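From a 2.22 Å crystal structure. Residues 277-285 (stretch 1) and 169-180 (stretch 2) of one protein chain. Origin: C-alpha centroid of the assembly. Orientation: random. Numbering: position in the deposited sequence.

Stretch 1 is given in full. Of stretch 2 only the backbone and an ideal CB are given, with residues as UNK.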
# COMPACT_ATOMS: atom_id res chain seq x y z
N PRO A 277 -38.55 -28.57 -9.37
CA PRO A 277 -38.86 -27.32 -8.67
C PRO A 277 -37.77 -26.83 -7.71
O PRO A 277 -37.72 -25.64 -7.43
CB PRO A 277 -40.14 -27.66 -7.89
CG PRO A 277 -40.22 -29.15 -7.87
CD PRO A 277 -39.59 -29.60 -9.14
N GLU A 278 -36.91 -27.73 -7.23
CA GLU A 278 -35.88 -27.34 -6.27
C GLU A 278 -34.50 -27.16 -6.89
O GLU A 278 -33.57 -26.71 -6.21
CB GLU A 278 -35.80 -28.38 -5.14
CG GLU A 278 -37.02 -28.38 -4.23
CD GLU A 278 -36.80 -29.22 -2.99
OE1 GLU A 278 -35.63 -29.53 -2.68
OE2 GLU A 278 -37.80 -29.58 -2.32
N ALA A 279 -34.36 -27.50 -8.16
CA ALA A 279 -33.09 -27.32 -8.86
C ALA A 279 -32.75 -25.83 -8.96
O ALA A 279 -33.61 -25.01 -9.27
CB ALA A 279 -33.14 -27.95 -10.24
N ARG A 280 -31.50 -25.49 -8.67
CA ARG A 280 -31.08 -24.09 -8.69
C ARG A 280 -29.84 -23.84 -9.53
O ARG A 280 -28.99 -24.72 -9.69
CB ARG A 280 -30.82 -23.60 -7.26
CG ARG A 280 -32.04 -23.55 -6.37
CD ARG A 280 -32.99 -22.43 -6.77
NE ARG A 280 -34.11 -22.32 -5.84
CZ ARG A 280 -35.29 -22.92 -6.01
NH1 ARG A 280 -35.51 -23.68 -7.08
NH2 ARG A 280 -36.25 -22.76 -5.11
N LEU A 281 -29.76 -22.63 -10.07
CA LEU A 281 -28.53 -22.10 -10.63
C LEU A 281 -27.98 -21.09 -9.63
O LEU A 281 -28.63 -20.09 -9.33
CB LEU A 281 -28.77 -21.45 -11.99
CG LEU A 281 -27.63 -20.61 -12.58
CD1 LEU A 281 -26.36 -21.43 -12.73
CD2 LEU A 281 -28.05 -20.01 -13.91
N LEU A 282 -26.79 -21.35 -9.11
CA LEU A 282 -26.17 -20.46 -8.13
C LEU A 282 -25.02 -19.69 -8.76
O LEU A 282 -24.01 -20.27 -9.14
CB LEU A 282 -25.67 -21.25 -6.91
CG LEU A 282 -26.64 -22.28 -6.32
CD1 LEU A 282 -25.97 -23.03 -5.18
CD2 LEU A 282 -27.94 -21.63 -5.85
N ILE A 283 -25.18 -18.37 -8.87
CA ILE A 283 -24.12 -17.55 -9.45
C ILE A 283 -23.35 -16.83 -8.35
O ILE A 283 -23.91 -16.03 -7.59
CB ILE A 283 -24.68 -16.53 -10.45
CG1 ILE A 283 -25.48 -17.24 -11.54
CG2 ILE A 283 -23.54 -15.73 -11.08
CD1 ILE A 283 -26.01 -16.32 -12.62
N LEU A 284 -22.06 -17.12 -8.27
CA LEU A 284 -21.20 -16.54 -7.25
C LEU A 284 -20.45 -15.35 -7.84
O LEU A 284 -19.67 -15.50 -8.78
CB LEU A 284 -20.23 -17.59 -6.70
CG LEU A 284 -20.74 -18.57 -5.63
CD1 LEU A 284 -21.97 -19.34 -6.07
CD2 LEU A 284 -19.64 -19.55 -5.26
N ASP A 285 -20.69 -14.17 -7.29
CA ASP A 285 -20.10 -12.95 -7.83
C ASP A 285 -20.23 -11.80 -6.84
O ASP A 285 -20.87 -11.93 -5.80
CB ASP A 285 -20.78 -12.58 -9.16
CG ASP A 285 -19.89 -11.72 -10.05
OD1 ASP A 285 -18.83 -11.25 -9.59
OD2 ASP A 285 -20.26 -11.51 -11.23
N UNK A 169 -16.60 -18.03 3.79
CA UNK A 169 -17.62 -17.01 3.56
C UNK A 169 -18.78 -17.53 2.71
O UNK A 169 -19.93 -17.13 2.92
CB UNK A 169 -16.99 -15.79 2.88
N UNK A 170 -18.49 -18.41 1.77
CA UNK A 170 -19.54 -19.02 0.95
C UNK A 170 -20.24 -20.13 1.71
O UNK A 170 -21.47 -20.17 1.77
CB UNK A 170 -18.96 -19.57 -0.36
N UNK A 171 -19.45 -21.02 2.30
CA UNK A 171 -19.99 -22.24 2.91
C UNK A 171 -20.80 -21.99 4.17
O UNK A 171 -21.49 -22.89 4.65
CB UNK A 171 -18.85 -23.20 3.24
N UNK A 172 -20.72 -20.78 4.71
CA UNK A 172 -21.47 -20.45 5.92
C UNK A 172 -22.61 -19.48 5.65
O UNK A 172 -23.37 -19.16 6.55
CB UNK A 172 -20.53 -19.86 6.97
N UNK A 173 -22.72 -19.02 4.41
CA UNK A 173 -23.71 -17.99 4.08
C UNK A 173 -24.85 -18.54 3.23
O UNK A 173 -25.88 -17.89 3.06
CB UNK A 173 -23.04 -16.83 3.35
N UNK A 174 -24.65 -19.73 2.68
CA UNK A 174 -25.68 -20.37 1.87
C UNK A 174 -25.80 -21.85 2.23
O UNK A 174 -24.83 -22.47 2.66
CB UNK A 174 -25.37 -20.21 0.38
N UNK A 175 -27.00 -22.41 2.07
CA UNK A 175 -27.25 -23.79 2.44
C UNK A 175 -27.01 -24.75 1.27
O UNK A 175 -27.95 -25.21 0.62
CB UNK A 175 -28.68 -23.94 2.95
N UNK A 176 -25.75 -25.05 1.01
CA UNK A 176 -25.41 -26.01 -0.04
C UNK A 176 -25.87 -27.42 0.32
O UNK A 176 -26.04 -28.27 -0.55
CB UNK A 176 -23.90 -26.00 -0.29
N UNK A 177 -26.08 -27.66 1.61
CA UNK A 177 -26.46 -28.97 2.11
C UNK A 177 -27.82 -29.48 1.67
O UNK A 177 -28.18 -30.62 1.95
CB UNK A 177 -26.42 -28.94 3.64
N UNK A 178 -28.59 -28.64 0.98
CA UNK A 178 -29.90 -29.06 0.51
C UNK A 178 -29.87 -29.47 -0.96
O UNK A 178 -30.91 -29.64 -1.59
CB UNK A 178 -30.92 -27.94 0.72
N UNK A 179 -28.66 -29.64 -1.50
CA UNK A 179 -28.49 -30.16 -2.85
C UNK A 179 -27.64 -31.42 -2.81
O UNK A 179 -26.81 -31.59 -1.91
CB UNK A 179 -27.85 -29.11 -3.76
N UNK A 180 -27.83 -32.31 -3.78
CA UNK A 180 -27.16 -33.60 -3.77
C UNK A 180 -26.28 -33.84 -4.98
O UNK A 180 -25.51 -34.81 -5.02
CB UNK A 180 -28.20 -34.72 -3.67

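Stretch 1 runs as a strand from 280 to 285, and Arg280, Leu282 and Leu284 point their CA-to-CB bonds toward stretch 2, while Leu281 and Ile283 are out of its reach. What the strand offers is therefore mostly aliphatic surface, with one guanidinium at its start.

Position 169 is helical (phi/psi -57/-34), and its ideal CB has nothing of stretch 1 within 5.5 Å. Contact sets no demand, and many residues would serve; it is Asp169.

Position 170 is different. Its CA lies 8.7 Å from the CA of Leu284, and its ideal CB points toward the strand, 5.0 Å from Leu284 CD2. A leucine, methionine or aromatic residue could bridge the gap. The deposited residue is Phe170, with chi1 at -73° (m). Leu284 CD2 sits 3.9 Å from the centroid of the Phe170 ring and 22° off its normal, a CH-pi contact over the face; Leu284 CG also approaches Phe170 CE1 at 3.6 Å.

Positions 171, 172 and 173 have no part of stretch 1 near their ideal CB atoms, so the strand leaves the choice open. They are Leu171, Thr172 and Ser173. The serine is used locally: Ser173 OG donates to Asp169 O at 2.5 Å, while Ser173 N bonds to Phe170 O at 3.1 Å as the chain leaves the helix.

At 174 the backbone is extended (-136/151) and CA-to-CB points toward stretch 1, yet no atom of it lies within 5.5 Å of the ideal CB. A long apolar side chain would suit, since the Leu282 methyls lie ahead. Phe174 (chi1 t) spans the distance, bringing CE2 to 3.5 Å from Leu282 CD1.

Position 175 is out of reach, and a polar residue is as acceptable as any; it is Asp175.

Position 176 begins a 3-10 segment. Its CB points sideways, so a short side chain would miss the strand, whereas a long apolar one could turn back. Phe176 does so with chi1 m: CE1 comes within 3.7 Å of Leu282 CD1, the same methyl that meets position 174.

Position 177 (-66/-6) has room for a CB and angles open to most residues. Gly177 is therefore not required by stretch 1.

From 178 the CB points toward stretch 1. The Glu278 carboxylate is the nearer charge, its OE1 6.0 Å from the ideal CB of 178, which would favour lysine or arginine; a long polar chain would also suit, but the Arg280 guanidinium is too far for a short acid. Arg178 is the deposited residue. It suits the acidic neighbour without forming a salt bridge to it, and Arg178 NH2 comes 4.0 Å from Arg280 NE, a close approach of like charges; that NE is hydrogen-bonded elsewhere in the structure.

Position 179, extended again (-122/153), faces the aliphatic part of Arg280, so a large apolar or aromatic residue fits. Phe179 packs CZ against Arg280 CG at 3.6 Å, and its CE1 lies 3.4 Å from Glu278 O, which meets the ring at its edge. Leu282 CD1 is more distant, 4.4 Å from Phe179 CE2.

Position 180 is beyond the contact and undetermined by it; it is Thr180.

Stretch 2, residues 169-180: DFLTSFDFGRFT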
# COMPACT_ATOMS: atom_id res chain seq x y z
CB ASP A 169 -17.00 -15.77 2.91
CG ASP A 169 -16.26 -14.89 3.90
OD1 ASP A 169 -16.55 -14.99 5.11
OD2 ASP A 169 -15.41 -14.08 3.47
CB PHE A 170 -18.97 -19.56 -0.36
CG PHE A 170 -18.59 -18.50 -1.34
CD1 PHE A 170 -19.57 -17.77 -2.00
CD2 PHE A 170 -17.26 -18.22 -1.61
CE1 PHE A 170 -19.22 -16.78 -2.90
CE2 PHE A 170 -16.91 -17.24 -2.51
CZ PHE A 170 -17.89 -16.52 -3.16
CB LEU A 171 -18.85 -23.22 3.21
CG LEU A 171 -18.12 -23.75 1.98
CD1 LEU A 171 -17.02 -24.73 2.37
CD2 LEU A 171 -19.11 -24.39 1.03
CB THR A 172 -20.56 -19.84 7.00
OG1 THR A 172 -20.03 -18.59 6.54
CG2 THR A 172 -19.41 -20.79 7.34
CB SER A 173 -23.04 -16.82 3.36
OG SER A 173 -21.98 -16.29 4.14
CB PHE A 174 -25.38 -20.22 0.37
CG PHE A 174 -26.48 -20.71 -0.53
CD1 PHE A 174 -27.62 -19.95 -0.72
CD2 PHE A 174 -26.37 -21.93 -1.18
CE1 PHE A 174 -28.64 -20.40 -1.54
CE2 PHE A 174 -27.39 -22.39 -2.00
CZ PHE A 174 -28.52 -21.62 -2.19
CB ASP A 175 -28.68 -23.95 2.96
CG ASP A 175 -28.97 -25.35 3.47
OD1 ASP A 175 -28.01 -26.04 3.89
OD2 ASP A 175 -30.15 -25.76 3.45
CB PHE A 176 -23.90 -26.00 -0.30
CG PHE A 176 -23.40 -24.73 -0.91
CD1 PHE A 176 -23.55 -24.50 -2.27
CD2 PHE A 176 -22.79 -23.77 -0.13
CE1 PHE A 176 -23.08 -23.33 -2.84
CE2 PHE A 176 -22.33 -22.60 -0.70
CZ PHE A 176 -22.47 -22.38 -2.05
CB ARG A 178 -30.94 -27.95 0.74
CG ARG A 178 -30.75 -26.67 -0.07
CD ARG A 178 -31.74 -25.60 0.40
NE ARG A 178 -31.77 -24.42 -0.46
CZ ARG A 178 -32.64 -24.25 -1.45
NH1 ARG A 178 -33.54 -25.18 -1.71
NH2 ARG A 178 -32.61 -23.14 -2.18
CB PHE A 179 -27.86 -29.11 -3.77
CG PHE A 179 -28.65 -27.84 -3.85
CD1 PHE A 179 -29.82 -27.78 -4.60
CD2 PHE A 179 -28.24 -26.70 -3.17
CE1 PHE A 179 -30.55 -26.61 -4.68
CE2 PHE A 179 -28.96 -25.53 -3.24
CZ PHE A 179 -30.12 -25.48 -4.00
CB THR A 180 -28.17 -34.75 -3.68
OG1 THR A 180 -27.49 -36.00 -3.88
CG2 THR A 180 -29.25 -34.60 -4.75
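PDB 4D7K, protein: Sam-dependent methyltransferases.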